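PDB 4ZXO: glycosyl hydrolase family 26 from Bacteroides ovatus, which probably hydrolyses beta-mannans such as galactomannan, as a beta-mannanase encoded in a polysaccharide utilization locus of a Bacteroides species. Local coordinates for residues A[100-105]-A[137-142]; A[159-164]-A[203-208]; A[230-235]-A[262-267]. All blocks are in the same frame, centred on the assembly; numbering follows the deposited sequence.

Interaction 1: residues A[100-105]-A[137-142]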
loop_
_atom_site.group_PDB
_atom_site.type_symbol
_atom_site.label_atom_id
_atom_site.label_comp_id
_atom_site.label_asym_id
_atom_site.label_seq_id
_atom_site.Cartn_x
_atom_site.Cartn_y
_atom_site.Cartn_z
ATOM N N LEU A 100 4.726 -1.248 1.431
ATOM C CA LEU A 100 4.609 -2.028 2.680
ATOM C C LEU A 100 3.544 -1.411 3.569
ATOM O O LEU A 100 3.593 -0.177 3.805
ATOM C CB LEU A 100 5.941 -2.037 3.449
ATOM C CG LEU A 100 7.036 -2.744 2.651
ATOM C CD1 LEU A 100 8.377 -2.499 3.363
ATOM C CD2 LEU A 100 6.801 -4.254 2.563
ATOM N N SER A 101 2.606 -2.221 4.028
ATOM C CA SER A 101 1.679 -1.776 5.048
ATOM C C SER A 101 2.130 -2.308 6.411
ATOM O O SER A 101 3.109 -3.058 6.495
ATOM C CB SER A 101 0.253 -2.234 4.719
ATOM O OG SER A 101 0.262 -3.591 4.333
ATOM N N TRP A 102 1.441 -1.914 7.475
ATOM C CA TRP A 102 1.893 -2.276 8.824
ATOM C C TRP A 102 0.695 -2.499 9.714
ATOM O O TRP A 102 0.226 -1.551 10.402
ATOM C CB TRP A 102 2.783 -1.135 9.417
ATOM C CG TRP A 102 3.519 -1.528 10.670
ATOM C CD1 TRP A 102 3.812 -2.802 11.112
ATOM C CD2 TRP A 102 4.082 -0.630 11.623
ATOM N NE1 TRP A 102 4.505 -2.729 12.309
ATOM C CE2 TRP A 102 4.676 -1.414 12.644
ATOM C CE3 TRP A 102 4.101 0.761 11.733
ATOM C CZ2 TRP A 102 5.312 -0.858 13.761
ATOM C CZ3 TRP A 102 4.757 1.333 12.842
ATOM C CH2 TRP A 102 5.373 0.512 13.852
ATOM N N HIS A 103 0.200 -3.737 9.726
ATOM C CA HIS A 103 -0.872 -4.052 10.669
ATOM C C HIS A 103 -0.241 -4.334 12.060
ATOM O O HIS A 103 -0.088 -5.507 12.511
ATOM C CB HIS A 103 -1.698 -5.253 10.173
ATOM C CG HIS A 103 -2.636 -4.916 9.065
ATOM N ND1 HIS A 103 -2.233 -4.773 7.749
ATOM C CD2 HIS A 103 -3.982 -4.780 9.063
ATOM C CE1 HIS A 103 -3.301 -4.548 6.991
ATOM N NE2 HIS A 103 -4.371 -4.534 7.768
ATOM N N VAL A 104 0.134 -3.239 12.714
ATOM C CA VAL A 104 0.900 -3.289 13.956
ATOM C C VAL A 104 0.015 -3.691 15.134
ATOM O O VAL A 104 -1.184 -3.333 15.213
ATOM C CB VAL A 104 1.558 -1.902 14.193
ATOM C CG1 VAL A 104 0.523 -0.742 14.135
ATOM C CG2 VAL A 104 2.430 -1.797 15.443
ATOM N N ARG A 105 0.627 -4.456 16.037
ATOM C CA ARG A 105 -0.042 -4.886 17.248
ATOM C C ARG A 105 -0.476 -3.684 18.104
ATOM O O ARG A 105 0.006 -2.537 17.943
ATOM C CB ARG A 105 0.908 -5.779 18.076
ATOM C CG ARG A 105 1.413 -7.029 17.386
ATOM C CD ARG A 105 0.368 -8.102 17.130
ATOM N NE ARG A 105 -0.163 -8.651 18.397
ATOM C CZ ARG A 105 -1.014 -9.661 18.466
ATOM N NH1 ARG A 105 -1.393 -10.282 17.380
ATOM N NH2 ARG A 105 -1.464 -10.079 19.648
ATOM N N GLU A 137 10.454 2.214 19.904
ATOM C CA GLU A 137 11.253 1.001 19.665
ATOM C C GLU A 137 10.616 0.188 18.512
ATOM O O GLU A 137 11.325 -0.327 17.655
ATOM C CB GLU A 137 11.334 0.192 20.961
ATOM C CG GLU A 137 12.070 -1.134 20.860
ATOM C CD GLU A 137 11.163 -2.275 21.279
ATOM O OE1 GLU A 137 10.710 -2.374 22.485
ATOM O OE2 GLU A 137 10.877 -3.068 20.368
ATOM N N TRP A 138 9.279 0.124 18.505
ATOM C CA TRP A 138 8.551 -0.595 17.448
ATOM C C TRP A 138 8.799 0.050 16.089
ATOM O O TRP A 138 9.070 -0.636 15.128
ATOM C CB TRP A 138 7.048 -0.634 17.757
ATOM C CG TRP A 138 6.721 -1.636 18.867
ATOM C CD1 TRP A 138 7.591 -2.309 19.695
ATOM C CD2 TRP A 138 5.426 -2.075 19.186
ATOM N NE1 TRP A 138 6.878 -3.156 20.519
ATOM C CE2 TRP A 138 5.544 -3.050 20.206
ATOM C CE3 TRP A 138 4.160 -1.773 18.648
ATOM C CZ2 TRP A 138 4.437 -3.715 20.742
ATOM C CZ3 TRP A 138 3.021 -2.418 19.191
ATOM C CH2 TRP A 138 3.173 -3.403 20.220
ATOM N N ILE A 139 8.745 1.383 16.028
ATOM C CA ILE A 139 8.984 2.068 14.776
ATOM C C ILE A 139 10.458 1.811 14.358
ATOM O O ILE A 139 10.718 1.597 13.182
ATOM C CB ILE A 139 8.681 3.551 14.873
ATOM C CG1 ILE A 139 7.160 3.779 15.096
ATOM C CG2 ILE A 139 9.120 4.287 13.601
ATOM C CD1 ILE A 139 6.818 5.213 15.675
ATOM N N ASP A 140 11.388 1.777 15.311
ATOM C CA ASP A 140 12.788 1.556 15.012
ATOM C C ASP A 140 12.979 0.164 14.426
ATOM O O ASP A 140 13.857 -0.048 13.591
ATOM C CB ASP A 140 13.661 1.725 16.280
ATOM C CG ASP A 140 13.841 3.166 16.666
ATOM O OD1 ASP A 140 13.391 4.086 15.920
ATOM O OD2 ASP A 140 14.548 3.410 17.666
ATOM N N ARG A 141 12.141 -0.783 14.828
ATOM C CA ARG A 141 12.223 -2.152 14.283
ATOM C C ARG A 141 11.800 -2.149 12.827
ATOM O O ARG A 141 12.430 -2.804 11.972
ATOM C CB ARG A 141 11.354 -3.146 15.122
ATOM C CG ARG A 141 12.023 -3.452 16.519
ATOM C CD ARG A 141 11.193 -4.281 17.549
ATOM N NE ARG A 141 12.124 -5.071 18.363
ATOM C CZ ARG A 141 11.811 -5.749 19.465
ATOM N NH1 ARG A 141 12.767 -6.457 20.066
ATOM N NH2 ARG A 141 10.555 -5.749 19.962
ATOM N N VAL A 142 10.746 -1.400 12.509
ATOM C CA VAL A 142 10.418 -1.150 11.094
ATOM C C VAL A 142 11.580 -0.458 10.366
ATOM O O VAL A 142 11.970 -0.852 9.254
ATOM C CB VAL A 142 9.148 -0.265 10.982
ATOM C CG1 VAL A 142 8.966 0.231 9.521
ATOM C CG2 VAL A 142 7.923 -1.061 11.456
#

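Interaction 2: residues A[159-164]-A[203-208]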
loop_
_atom_site.group_PDB
_atom_site.type_symbol
_atom_site.label_atom_id
_atom_site.label_comp_id
_atom_site.label_asym_id
_atom_site.label_seq_id
_atom_site.Cartn_x
_atom_site.Cartn_y
_atom_site.Cartn_z
ATOM N N VAL A 159 10.795 2.165 -1.096
ATOM C CA VAL A 159 9.516 1.534 -0.726
ATOM C C VAL A 159 8.478 2.608 -0.450
ATOM O O VAL A 159 8.805 3.663 0.082
ATOM C CB VAL A 159 9.709 0.646 0.571
ATOM C CG1 VAL A 159 8.389 0.313 1.281
ATOM C CG2 VAL A 159 10.526 -0.576 0.172
ATOM N N VAL A 160 7.237 2.360 -0.860
ATOM C CA VAL A 160 6.131 3.217 -0.413
ATOM C C VAL A 160 5.587 2.613 0.869
ATOM O O VAL A 160 4.977 1.552 0.836
ATOM C CB VAL A 160 5.024 3.353 -1.457
ATOM C CG1 VAL A 160 3.827 4.200 -0.907
ATOM C CG2 VAL A 160 5.609 3.963 -2.747
ATOM N N PHE A 161 5.812 3.274 1.999
ATOM C CA PHE A 161 5.413 2.731 3.298
ATOM C C PHE A 161 4.075 3.399 3.681
ATOM O O PHE A 161 3.932 4.643 3.567
ATOM C CB PHE A 161 6.492 3.025 4.320
ATOM C CG PHE A 161 6.208 2.528 5.716
ATOM C CD1 PHE A 161 5.769 1.224 5.941
ATOM C CD2 PHE A 161 6.462 3.362 6.821
ATOM C CE1 PHE A 161 5.503 0.769 7.254
ATOM C CE2 PHE A 161 6.246 2.884 8.141
ATOM C CZ PHE A 161 5.781 1.594 8.349
ATOM N N ARG A 162 3.096 2.580 4.049
ATOM C CA ARG A 162 1.704 3.034 4.209
ATOM C C ARG A 162 1.174 2.616 5.557
ATOM O O ARG A 162 0.273 1.754 5.634
ATOM C CB ARG A 162 0.865 2.410 3.055
ATOM C CG ARG A 162 -0.518 2.931 2.939
ATOM C CD ARG A 162 -1.187 2.348 1.696
ATOM N NE ARG A 162 -1.335 0.903 1.764
ATOM C CZ ARG A 162 -2.454 0.277 2.198
ATOM N NH1 ARG A 162 -3.480 0.985 2.711
ATOM N NH2 ARG A 162 -2.518 -1.062 2.204
ATOM N N PRO A 163 1.693 3.184 6.641
ATOM C CA PRO A 163 1.243 2.799 7.977
ATOM C C PRO A 163 -0.072 3.539 8.319
ATOM O O PRO A 163 -0.446 4.475 7.605
ATOM C CB PRO A 163 2.388 3.298 8.880
ATOM C CG PRO A 163 2.831 4.571 8.164
ATOM C CD PRO A 163 2.819 4.143 6.697
ATOM N N TRP A 164 -0.725 3.149 9.404
ATOM C CA TRP A 164 -1.833 3.955 9.972
ATOM C C TRP A 164 -2.953 4.149 8.962
ATOM O O TRP A 164 -3.572 5.220 8.856
ATOM C CB TRP A 164 -1.339 5.339 10.449
ATOM C CG TRP A 164 -0.051 5.285 11.261
ATOM C CD1 TRP A 164 1.121 5.963 10.995
ATOM C CD2 TRP A 164 0.211 4.467 12.417
ATOM N NE1 TRP A 164 2.083 5.625 11.915
ATOM C CE2 TRP A 164 1.563 4.708 12.794
ATOM C CE3 TRP A 164 -0.554 3.527 13.150
ATOM C CZ2 TRP A 164 2.146 4.093 13.902
ATOM C CZ3 TRP A 164 0.040 2.910 14.248
ATOM C CH2 TRP A 164 1.379 3.181 14.588
ATOM N N VAL A 203 12.262 5.730 1.849
ATOM C CA VAL A 203 10.837 5.604 2.039
ATOM C C VAL A 203 10.047 6.800 1.508
ATOM O O VAL A 203 10.429 7.949 1.737
ATOM C CB VAL A 203 10.536 5.400 3.525
ATOM C CG1 VAL A 203 9.056 5.213 3.754
ATOM C CG2 VAL A 203 11.252 4.176 3.988
ATOM N N LEU A 204 8.958 6.492 0.819
ATOM C CA LEU A 204 7.901 7.453 0.497
ATOM C C LEU A 204 6.727 7.093 1.388
ATOM O O LEU A 204 6.408 5.921 1.499
ATOM C CB LEU A 204 7.461 7.356 -0.957
ATOM C CG LEU A 204 8.632 7.640 -1.913
ATOM C CD1 LEU A 204 8.186 7.471 -3.340
ATOM C CD2 LEU A 204 9.166 9.050 -1.680
ATOM N N LEU A 205 6.058 8.067 1.975
ATOM C CA LEU A 205 4.937 7.751 2.882
ATOM C C LEU A 205 3.591 7.944 2.212
ATOM O O LEU A 205 3.356 8.976 1.581
ATOM C CB LEU A 205 5.018 8.654 4.149
ATOM C CG LEU A 205 6.223 8.333 5.021
ATOM C CD1 LEU A 205 6.265 9.309 6.213
ATOM C CD2 LEU A 205 6.242 6.856 5.508
ATOM N N ALA A 206 2.677 6.986 2.359
ATOM C CA ALA A 206 1.356 7.088 1.727
ATOM C C ALA A 206 0.267 7.142 2.803
ATOM O O ALA A 206 0.268 6.345 3.773
ATOM C CB ALA A 206 1.091 5.863 0.785
ATOM N N TYR A 207 -0.655 8.057 2.577
ATOM C CA TYR A 207 -1.818 8.301 3.410
ATOM C C TYR A 207 -3.001 7.592 2.784
ATOM O O TYR A 207 -3.171 7.687 1.560
ATOM C CB TYR A 207 -2.022 9.812 3.449
ATOM C CG TYR A 207 -3.158 10.417 4.225
ATOM C CD1 TYR A 207 -3.085 10.547 5.621
ATOM C CD2 TYR A 207 -4.255 10.995 3.550
ATOM C CE1 TYR A 207 -4.095 11.196 6.337
ATOM C CE2 TYR A 207 -5.274 11.637 4.243
ATOM C CZ TYR A 207 -5.168 11.775 5.649
ATOM O OH TYR A 207 -6.136 12.387 6.401
ATOM N N SER A 208 -3.814 6.847 3.551
ATOM C CA SER A 208 -4.792 5.955 2.870
ATOM C C SER A 208 -6.055 5.633 3.680
ATOM O O SER A 208 -6.313 4.479 4.044
ATOM C CB SER A 208 -4.084 4.637 2.421
ATOM O OG SER A 208 -3.557 3.875 3.502
HETATM O O HOH W 1 -1.751 5.241 5.262
HETATM O O HOH W 2 -4.276 6.668 6.295
#

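Interaction 3: residues A[230-235]-A[262-267]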
loop_
_atom_site.group_PDB
_atom_site.type_symbol
_atom_site.label_atom_id
_atom_site.label_comp_id
_atom_site.label_asym_id
_atom_site.label_seq_id
_atom_site.Cartn_x
_atom_site.Cartn_y
_atom_site.Cartn_z
ATOM N N ASP A 230 3.901 11.706 1.011
ATOM C CA ASP A 230 4.318 11.760 -0.405
ATOM C C ASP A 230 3.244 11.286 -1.388
ATOM O O ASP A 230 3.249 11.719 -2.542
ATOM C CB ASP A 230 5.569 10.898 -0.609
ATOM C CG ASP A 230 6.674 11.352 0.255
ATOM O OD1 ASP A 230 7.109 12.500 0.075
ATOM O OD2 ASP A 230 7.100 10.624 1.146
ATOM N N VAL A 231 2.352 10.387 -0.951
ATOM C CA VAL A 231 1.361 9.786 -1.864
ATOM C C VAL A 231 0.002 9.842 -1.194
ATOM O O VAL A 231 -0.126 9.431 -0.030
ATOM C CB VAL A 231 1.692 8.314 -2.168
ATOM C CG1 VAL A 231 0.567 7.665 -3.039
ATOM C CG2 VAL A 231 3.105 8.206 -2.795
ATOM N N LEU A 232 -1.002 10.342 -1.896
ATOM C CA LEU A 232 -2.379 10.369 -1.376
ATOM C C LEU A 232 -3.123 9.130 -1.893
ATOM O O LEU A 232 -3.285 8.966 -3.109
ATOM C CB LEU A 232 -3.112 11.654 -1.809
ATOM C CG LEU A 232 -2.462 12.926 -1.282
ATOM C CD1 LEU A 232 -3.247 14.161 -1.831
ATOM C CD2 LEU A 232 -2.351 12.931 0.258
ATOM N N GLY A 233 -3.562 8.270 -0.986
ATOM C CA GLY A 233 -4.243 7.055 -1.399
ATOM C C GLY A 233 -5.619 6.923 -0.787
ATOM O O GLY A 233 -6.090 7.764 0.012
ATOM N N THR A 234 -6.274 5.835 -1.160
ATOM C CA THR A 234 -7.551 5.487 -0.522
ATOM C C THR A 234 -7.725 3.968 -0.660
ATOM O O THR A 234 -7.165 3.345 -1.589
ATOM C CB THR A 234 -8.741 6.248 -1.146
ATOM O OG1 THR A 234 -9.918 6.023 -0.357
ATOM C CG2 THR A 234 -9.003 5.736 -2.573
ATOM N N ASP A 235 -8.426 3.379 0.302
ATOM C CA ASP A 235 -8.763 1.960 0.282
ATOM C C ASP A 235 -10.275 1.822 0.110
ATOM O O ASP A 235 -11.038 2.206 1.016
ATOM C CB ASP A 235 -8.355 1.252 1.605
ATOM C CG ASP A 235 -6.862 1.193 1.834
ATOM O OD1 ASP A 235 -6.080 1.712 0.994
ATOM O OD2 ASP A 235 -6.487 0.610 2.897
ATOM N N HIS A 262 -2.263 19.846 -3.394
ATOM C CA HIS A 262 -1.085 19.666 -2.571
ATOM C C HIS A 262 0.123 19.137 -3.346
ATOM O O HIS A 262 1.144 18.799 -2.729
ATOM C CB HIS A 262 -1.440 18.676 -1.411
ATOM C CG HIS A 262 -2.395 19.250 -0.421
ATOM N ND1 HIS A 262 -1.974 19.802 0.769
ATOM C CD2 HIS A 262 -3.727 19.479 -0.491
ATOM C CE1 HIS A 262 -3.023 20.277 1.421
ATOM N NE2 HIS A 262 -4.097 20.079 0.684
ATOM N N ASP A 263 -0.009 19.027 -4.676
ATOM C CA ASP A 263 1.062 18.476 -5.536
ATOM C C ASP A 263 1.584 17.121 -5.037
ATOM O O ASP A 263 2.785 16.936 -4.786
ATOM C CB ASP A 263 2.235 19.460 -5.682
ATOM C CG ASP A 263 3.147 19.096 -6.800
ATOM O OD1 ASP A 263 2.711 18.418 -7.771
ATOM O OD2 ASP A 263 4.316 19.545 -6.762
ATOM N N LYS A 264 0.665 16.164 -4.928
ATOM C CA LYS A 264 1.007 14.796 -4.560
ATOM C C LYS A 264 0.446 13.891 -5.611
ATOM O O LYS A 264 -0.680 14.134 -6.066
ATOM C CB LYS A 264 0.394 14.375 -3.203
ATOM C CG LYS A 264 0.773 15.333 -2.059
ATOM C CD LYS A 264 2.270 15.310 -1.753
ATOM C CE LYS A 264 2.581 16.145 -0.493
ATOM N NZ LYS A 264 4.083 16.302 -0.376
ATOM N N PRO A 265 1.169 12.813 -5.952
ATOM C CA PRO A 265 0.601 11.736 -6.774
ATOM C C PRO A 265 -0.450 11.007 -5.949
ATOM O O PRO A 265 -0.407 11.048 -4.722
ATOM C CB PRO A 265 1.812 10.845 -7.053
ATOM C CG PRO A 265 2.693 11.041 -5.913
ATOM C CD PRO A 265 2.520 12.476 -5.471
ATOM N N ILE A 266 -1.315 10.285 -6.649
ATOM C CA ILE A 266 -2.438 9.605 -6.022
ATOM C C ILE A 266 -2.443 8.122 -6.393
ATOM O O ILE A 266 -1.843 7.699 -7.400
ATOM C CB ILE A 266 -3.772 10.266 -6.432
ATOM C CG1 ILE A 266 -4.044 10.060 -7.927
ATOM C CG2 ILE A 266 -3.752 11.765 -6.004
ATOM C CD1 ILE A 266 -5.413 10.594 -8.355
ATOM N N ALA A 267 -3.112 7.331 -5.578
ATOM C CA ALA A 267 -3.165 5.914 -5.831
ATOM C C ALA A 267 -4.385 5.268 -5.182
ATOM O O ALA A 267 -4.846 5.715 -4.142
ATOM C CB ALA A 267 -1.876 5.209 -5.294
HETATM O O HOH W 3 6.176 14.592 -1.391
#

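Interaction 1: residues A[100-105]-A[137-142]
The carbonyl oxygen of Trp-138 is approached by three groups: Val-142 N donates to Trp-138 O at 3.2 Å as the ordinary helical bond, Arg-141 N adds a weak second bond, and Trp-102 CZ2 comes to 4.0 Å from across the contact. No hydrogen bond joins the two segments; two indole rings and the aliphatic groups around them carry the contact. The Trp-102 ring is sandwiched. Over one face stands Val-142 CG2, 3.6 Å from the centroid of the six-membered ring and 19° off its normal, a CH-pi contact. Val-104 CB of the same loop lies against the opposite face, also displaced toward the rim. At the ring edge, Trp-102 CH2 meets Ile-139 CG1 at 3.9 Å, the two side chains crossing at about a right angle. CG of Trp-102 is anti to the backbone N (chi1 -168°), on a CB that points to the helix. His-103 is the centre of an inverse gamma turn, and the CB atoms of Trp-102 and Val-104 on either side of it both point to the helix. Trp-138 answers with its six-membered ring: Arg-105 O lies in the ring plane, 3.3 Å from Trp-138 CZ3, and Val-104 CG2 reaches Trp-138 CE3 obliquely at 3.6 Å. Arg-105 CB lies 3.9 Å from Trp-138 CH2, whereas the guanidinium leads off to the carbonyl of Gly-110. Glu-69 fixes the loop from outside, OE1 taking Trp-102 NE1 and OE2 taking Arg-105 N. The contact thus joins the loop following barrel strand 97-101 to helix 132-147 on the outside of the barrel; Phe-161 of strand 159-162 touches both Trp-102 and Val-142, and helix 181-197 packs against Ile-139 through Thr-191 and Arg-194.

Interaction 2: residues A[159-164]-A[203-208]
Arg-162 reaches along Ala-206 to Ser-208, and each carbon of its side chain has a partner on the way. Arg-162 CB rests 4.0 Å from Ala-206 O. Next, Arg-162 CG comes within 3.2 Å of Ser-208 OG, and Arg-162 CD within 3.3 Å of that same oxygen. The chain is extended through chi1 and chi2, then bends at chi3 (63°), where NE is set. At the tip Arg-162 NH1 donates to Ser-208 OG at 3.0 Å, with an N-H...O angle of 161° and the oxygen close to the guanidinium plane. Asp-235 also takes NH1, and Glu-270 takes NH2, which would balance the buried positive charge. Ser-208 OG in turn gives its proton to a water that donates to Pro-163 O and Ala-206 O, 2.7 Å from the latter; the hydroxyl is thereby gripped from two directions and the two chains are bridged where direct pairing stops. A second water links Trp-164 O with Ser-208 N.

Before that point the strands pair in parallel. Leu-204 N donates to Val-159 O almost straight (172°, 2.9 Å); Phe-161 N to Leu-204 O and Ala-206 N to Phe-161 O follow. Phe-161 and Leu-205 lie side by side, CD2 of Phe-161 and CD2 of Leu-205 being 3.7 Å apart, on the face that Val-142 of helix 132-147 and Trp-188 of helix 181-197 cover. Val-160 CG1 touches Ala-206 CB at 3.6 Å on the other face. Parallel neighbouring strands with the connecting helices packed outside are the arrangement of the TIM barrel, the fold of this family; in such glycoside hydrolases the active site lies at the C-terminal ends of the strands.

Interaction 3: residues A[230-235]-A[262-267]
The flat groups that meet here are peptide units: Leu-232 N lies in the carbonyl plane of Pro-265 and donates to Pro-265 O at 3.0 Å, nearly straight (168°), while Ala-267 N approaches Leu-232 O from 21° outside its carbonyl plane, also at 3.0 Å but more bent. The pair closes a beta-alpha-beta unit of the TIM barrel, in which strand 231-235, helix 241-262 and strand 266-271 succeed one another. Pro-265 CD lies 3.1 Å from Asp-230 O, at the start of the first strand. Farther on, Gly-233 CA lies 3.1 Å from Ala-267 O, which also receives a weak bond from Thr-234 N.

On the face turned to the helix, Leu-232 CG packs 3.7 Å from Lys-264 CB, the two side chains crossing at about a right angle; Ala-258 of helix 241-262 and Tyr-223 also lie against the leucine. An alanine in place of Leu-232 removes CG and CD1 and would probably leave Lys-264 CB and CG without their apolar partner, opening a gap there. Val-231 CG1 and Ala-267 CB touch more loosely, 4.1 Å apart, on the other face, where Tyr-297 of strand 295-300 joins them.

Helix 241-262 ends in a Schellman motif with Asp-263 at positive phi, after which Lys-264 comes up against the first strand. Its chain bends at chi2 (-65°), which puts CD near Asp-230 O. The ammonium group donates to the carbonyls of Asp-226 and Ile-229, while Leu-205 N holds Asp-230 OD2. Lys-264 NZ does not touch the carboxylate directly: one water accepts from NZ at 2.9 Å and donates to Asp-230 OD1 at 2.7 Å.

From the N terminus, the three contacts follow in series, none nesting in or crossing another. Interaction 1 closes the excursion from strand 97-101 to helix 132-147. The chain then enters strand 159-162, and interaction 2 closes the next loop over helix 181-197; interaction 3 does the same over helix 241-262. Neighbouring strands knit them together: Leu-100 of interaction 1 probably hydrogen-bonds Val-160 and Arg-162 of interaction 2, and Leu-205 O and Tyr-207 O probably accept from Asp-230 N and Gly-233 N of interaction 3. Interactions 1 and 3 do not touch, their nearest atoms being about 7 Å apart. Together they span successive staves of one parallel barrel and tie an outer helix to it.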